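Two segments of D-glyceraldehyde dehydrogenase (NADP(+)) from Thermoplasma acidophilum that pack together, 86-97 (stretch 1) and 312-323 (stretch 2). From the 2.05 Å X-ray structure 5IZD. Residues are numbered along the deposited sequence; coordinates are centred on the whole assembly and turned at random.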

# COMPACT_ATOMS: atom_id res chain seq x y z
N ILE A 86 -6.64 -34.42 17.24
CA ILE A 86 -7.77 -33.55 17.40
C ILE A 86 -9.05 -34.31 17.72
O ILE A 86 -9.79 -33.87 18.59
CB ILE A 86 -7.96 -32.66 16.15
CG1 ILE A 86 -6.77 -31.70 16.00
CG2 ILE A 86 -9.28 -31.92 16.22
CD1 ILE A 86 -6.65 -31.16 14.62
N MET A 87 -9.31 -35.44 17.05
CA MET A 87 -10.50 -36.23 17.35
C MET A 87 -10.42 -36.76 18.75
O MET A 87 -11.42 -36.73 19.45
CB MET A 87 -10.78 -37.35 16.34
CG MET A 87 -11.12 -36.80 14.94
SD MET A 87 -11.61 -38.17 13.86
CE MET A 87 -9.99 -38.82 13.45
N GLU A 88 -9.23 -37.14 19.19
CA GLU A 88 -9.05 -37.71 20.56
C GLU A 88 -9.14 -36.61 21.65
O GLU A 88 -9.85 -36.78 22.65
CB GLU A 88 -7.72 -38.48 20.71
CG GLU A 88 -7.60 -39.83 19.98
N GLU A 89 -8.45 -35.47 21.46
CA GLU A 89 -8.45 -34.41 22.47
C GLU A 89 -9.71 -33.58 22.56
O GLU A 89 -10.06 -33.07 23.63
CB GLU A 89 -7.26 -33.44 22.28
CG GLU A 89 -5.88 -34.07 22.57
CD GLU A 89 -4.76 -33.00 22.72
OE1 GLU A 89 -3.94 -33.18 23.66
OE2 GLU A 89 -4.69 -31.98 21.95
N ASN A 90 -10.35 -33.39 21.43
CA ASN A 90 -11.50 -32.48 21.34
C ASN A 90 -12.81 -33.21 21.06
O ASN A 90 -13.85 -32.66 21.33
CB ASN A 90 -11.26 -31.44 20.25
CG ASN A 90 -10.18 -30.42 20.61
OD1 ASN A 90 -8.99 -30.77 20.80
ND2 ASN A 90 -10.57 -29.16 20.74
N GLY A 91 -12.76 -34.44 20.54
CA GLY A 91 -13.98 -35.20 20.19
C GLY A 91 -14.63 -34.63 18.94
O GLY A 91 -15.80 -34.92 18.68
N LYS A 92 -13.90 -33.84 18.14
CA LYS A 92 -14.46 -33.26 16.90
C LYS A 92 -14.90 -34.32 15.90
O LYS A 92 -14.20 -35.33 15.69
CB LYS A 92 -13.45 -32.39 16.16
CG LYS A 92 -12.97 -31.18 16.93
CD LYS A 92 -12.62 -29.99 16.05
CE LYS A 92 -12.00 -28.92 16.93
NZ LYS A 92 -11.81 -27.69 16.18
N PRO A 93 -16.06 -34.10 15.25
CA PRO A 93 -16.36 -34.99 14.13
C PRO A 93 -15.24 -35.04 13.07
O PRO A 93 -14.55 -34.01 12.83
CB PRO A 93 -17.62 -34.37 13.55
CG PRO A 93 -18.32 -33.80 14.74
CD PRO A 93 -17.19 -33.18 15.50
N VAL A 94 -15.02 -36.24 12.51
CA VAL A 94 -13.93 -36.48 11.54
C VAL A 94 -13.80 -35.37 10.44
O VAL A 94 -12.69 -34.87 10.19
CB VAL A 94 -13.97 -37.93 10.93
CG1 VAL A 94 -15.24 -38.19 10.11
CG2 VAL A 94 -12.69 -38.26 10.14
N LYS A 95 -14.92 -34.94 9.85
CA LYS A 95 -14.85 -33.90 8.83
C LYS A 95 -14.35 -32.56 9.40
O LYS A 95 -13.66 -31.80 8.70
CB LYS A 95 -16.21 -33.74 8.12
CG LYS A 95 -16.62 -34.91 7.21
CD LYS A 95 -17.89 -34.63 6.39
N GLU A 96 -14.71 -32.25 10.65
CA GLU A 96 -14.17 -31.08 11.35
C GLU A 96 -12.69 -31.20 11.64
O GLU A 96 -11.93 -30.22 11.53
CB GLU A 96 -14.93 -30.77 12.63
CG GLU A 96 -16.25 -30.03 12.40
CD GLU A 96 -16.99 -29.69 13.71
OE1 GLU A 96 -16.33 -29.25 14.68
OE2 GLU A 96 -18.24 -29.88 13.80
N ALA A 97 -12.26 -32.39 12.01
CA ALA A 97 -10.84 -32.64 12.26
C ALA A 97 -10.06 -32.50 10.95
O ALA A 97 -9.04 -31.84 10.92
CB ALA A 97 -10.60 -34.04 12.89
N ASP A 312 -19.84 -40.55 18.59
CA ASP A 312 -18.46 -40.79 18.23
C ASP A 312 -17.99 -39.95 17.07
O ASP A 312 -18.72 -39.83 16.11
CB ASP A 312 -18.23 -42.24 17.87
CG ASP A 312 -16.77 -42.57 17.97
OD1 ASP A 312 -16.02 -42.29 17.01
OD2 ASP A 312 -16.37 -43.04 19.08
N PRO A 313 -16.73 -39.44 17.12
CA PRO A 313 -16.23 -38.62 15.96
C PRO A 313 -16.29 -39.28 14.58
O PRO A 313 -16.47 -38.57 13.58
CB PRO A 313 -14.78 -38.35 16.33
CG PRO A 313 -14.79 -38.32 17.82
CD PRO A 313 -15.78 -39.38 18.26
N LYS A 314 -16.16 -40.62 14.54
CA LYS A 314 -16.27 -41.40 13.31
C LYS A 314 -17.62 -41.18 12.61
O LYS A 314 -17.70 -41.33 11.40
CB LYS A 314 -16.04 -42.91 13.58
N ASN A 315 -18.67 -40.84 13.35
CA ASN A 315 -19.99 -40.66 12.73
C ASN A 315 -20.93 -39.59 13.23
O ASN A 315 -21.96 -39.38 12.60
CB ASN A 315 -20.75 -42.00 12.64
CG ASN A 315 -20.74 -42.77 13.92
OD1 ASN A 315 -21.24 -42.30 14.95
ND2 ASN A 315 -20.15 -43.96 13.88
N ALA A 316 -20.58 -38.89 14.29
CA ALA A 316 -21.44 -37.86 14.81
C ALA A 316 -21.39 -36.69 13.88
O ALA A 316 -20.37 -36.47 13.21
CB ALA A 316 -20.97 -37.42 16.17
N ASP A 317 -22.49 -35.94 13.85
CA ASP A 317 -22.54 -34.61 13.22
C ASP A 317 -22.03 -33.53 14.14
O ASP A 317 -21.54 -32.55 13.66
CB ASP A 317 -23.96 -34.23 12.84
CG ASP A 317 -24.56 -35.16 11.79
OD1 ASP A 317 -24.08 -35.17 10.62
OD2 ASP A 317 -25.51 -35.90 12.16
N MET A 318 -22.20 -33.68 15.44
CA MET A 318 -21.72 -32.69 16.38
C MET A 318 -21.06 -33.40 17.55
O MET A 318 -21.61 -34.34 18.05
CB MET A 318 -22.89 -31.86 16.89
CG MET A 318 -22.47 -30.73 17.80
SD MET A 318 -23.86 -29.66 18.29
CE MET A 318 -24.44 -30.51 19.76
N GLY A 319 -19.94 -32.86 18.02
CA GLY A 319 -19.16 -33.38 19.13
C GLY A 319 -19.55 -32.89 20.51
O GLY A 319 -20.51 -32.14 20.67
N PRO A 320 -18.78 -33.30 21.51
CA PRO A 320 -19.02 -32.88 22.88
C PRO A 320 -18.42 -31.52 23.19
O PRO A 320 -17.54 -31.03 22.46
CB PRO A 320 -18.29 -33.98 23.70
CG PRO A 320 -17.13 -34.31 22.81
CD PRO A 320 -17.74 -34.34 21.45
N LEU A 321 -18.87 -30.95 24.30
CA LEU A 321 -18.14 -29.82 24.91
C LEU A 321 -16.77 -30.30 25.45
O LEU A 321 -16.62 -31.47 25.81
CB LEU A 321 -18.96 -29.17 26.01
CG LEU A 321 -20.40 -28.79 25.60
CD1 LEU A 321 -21.19 -28.30 26.81
CD2 LEU A 321 -20.34 -27.77 24.53
N ILE A 322 -15.82 -29.38 25.50
CA ILE A 322 -14.44 -29.65 25.85
C ILE A 322 -14.19 -30.26 27.22
O ILE A 322 -13.30 -31.08 27.36
CB ILE A 322 -13.53 -28.41 25.64
CG1 ILE A 322 -12.03 -28.76 25.68
CG2 ILE A 322 -13.92 -27.23 26.55
CD1 ILE A 322 -11.62 -29.73 24.58
N ASN A 323 -14.94 -29.87 28.23
CA ASN A 323 -14.67 -30.37 29.58
C ASN A 323 -15.88 -30.29 30.47
O ASN A 323 -16.91 -29.72 30.10
CB ASN A 323 -13.43 -29.69 30.20
CG ASN A 323 -13.55 -28.17 30.29
OD1 ASN A 323 -14.60 -27.65 30.66
ND2 ASN A 323 -12.50 -27.48 29.95
O HOH W 1 -15.00 -30.33 22.36
O HOH W 2 -16.18 -31.78 20.25
O HOH W 3 -18.83 -30.62 16.65
O HOH W 4 -19.76 -31.18 12.00

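This is a compact contact between a corner between two helices and an irregular loop, built mainly from proline rings packed on backbone, pinned by one direct hydrogen bond and bridged by water. The two stretches bury 497 Å² between them, counting both sides.

Stretch 1 leaves one helix at Gly 91 and enters the next after Pro 93. Stretch 2 has no regular helix or strand. The two stretches come closest, by CA atoms, at Pro 93 and Pro 313, 4.1 Å apart.

The single direct hydrogen bond across the contact lies here. Val 94 N donates to Pro 313 O at 2.9 Å, with an N-H...O angle of 166°, so it is nearly straight. Val 94 is in the first turn of its helix, where a backbone NH has no carbonyl of the preceding turn to bind. The loop supplies one instead. Pro 93, at the N-cap position just before it, has no NH that would need a partner, and its own O accepts from Ala 97 N and, weakly, from Glu 96 N.

Pro 313 and Pro 93 lose the most area to the opposing stretch. Pro 313 CB lies 3.1 Å from Lys 92 O and 4.0 Å from Met 87 SD. Its CG is 3.6 Å from Gly 91 O. The ring thus covers the turn and also meets an apolar side chain of the first helix. The CA-to-CB bond of Met 87 points toward the loop. The turn that carries Pro 313 is braced within its own stretch: Lys 314 N donates to Asp 312 OD1 at 3.0 Å, and Ala 316 N to Asp 312 O at 2.8 Å.

Pro 93 packs along the loop backbone. Its CB is 3.5 Å from Ala 316 O, its CG 3.6 Å from Asp 317 O, and its CD 3.7 Å from Gly 319 N. The CA-to-CB bond of Asp 317 points away, and its carboxylate is bonded elsewhere in the structure.

Both glycines fit their places closely. Gly 91 has positive phi, which favours glycine, and an ideal CB there would lie 2.7 Å from Pro 320 CG, a clash. At Gly 319 an ideal CB would point toward stretch 1 and lie 2.7 Å from Gly 91 O, also a clash. Without side chains there, the backbones approach: Gly 91 O lies 3.7 Å from Gly 319 CA. The Pro 320 ring also closes on the turn, with its CD 3.4 Å from Gly 91 O.

At the far end, Ile 322 has its CA-to-CB bond sideways, but the end of its side chain comes nearer. Its CD1 lies 3.8 Å from Glu 89 O and 4.0 Å from Asn 90 ND2, covering the end of the helix.

Water bridges the stretches at two places. Waters 1 and 2 each lie between Asn 90 O and Pro 320 O. Water also links the carboxylate of Glu 96 to the loop. Water 3 donates to Glu 96 OE2 and accepts from Gly 319 N, and water 4 donates to both Glu 96 OE2 and Asp 317 O.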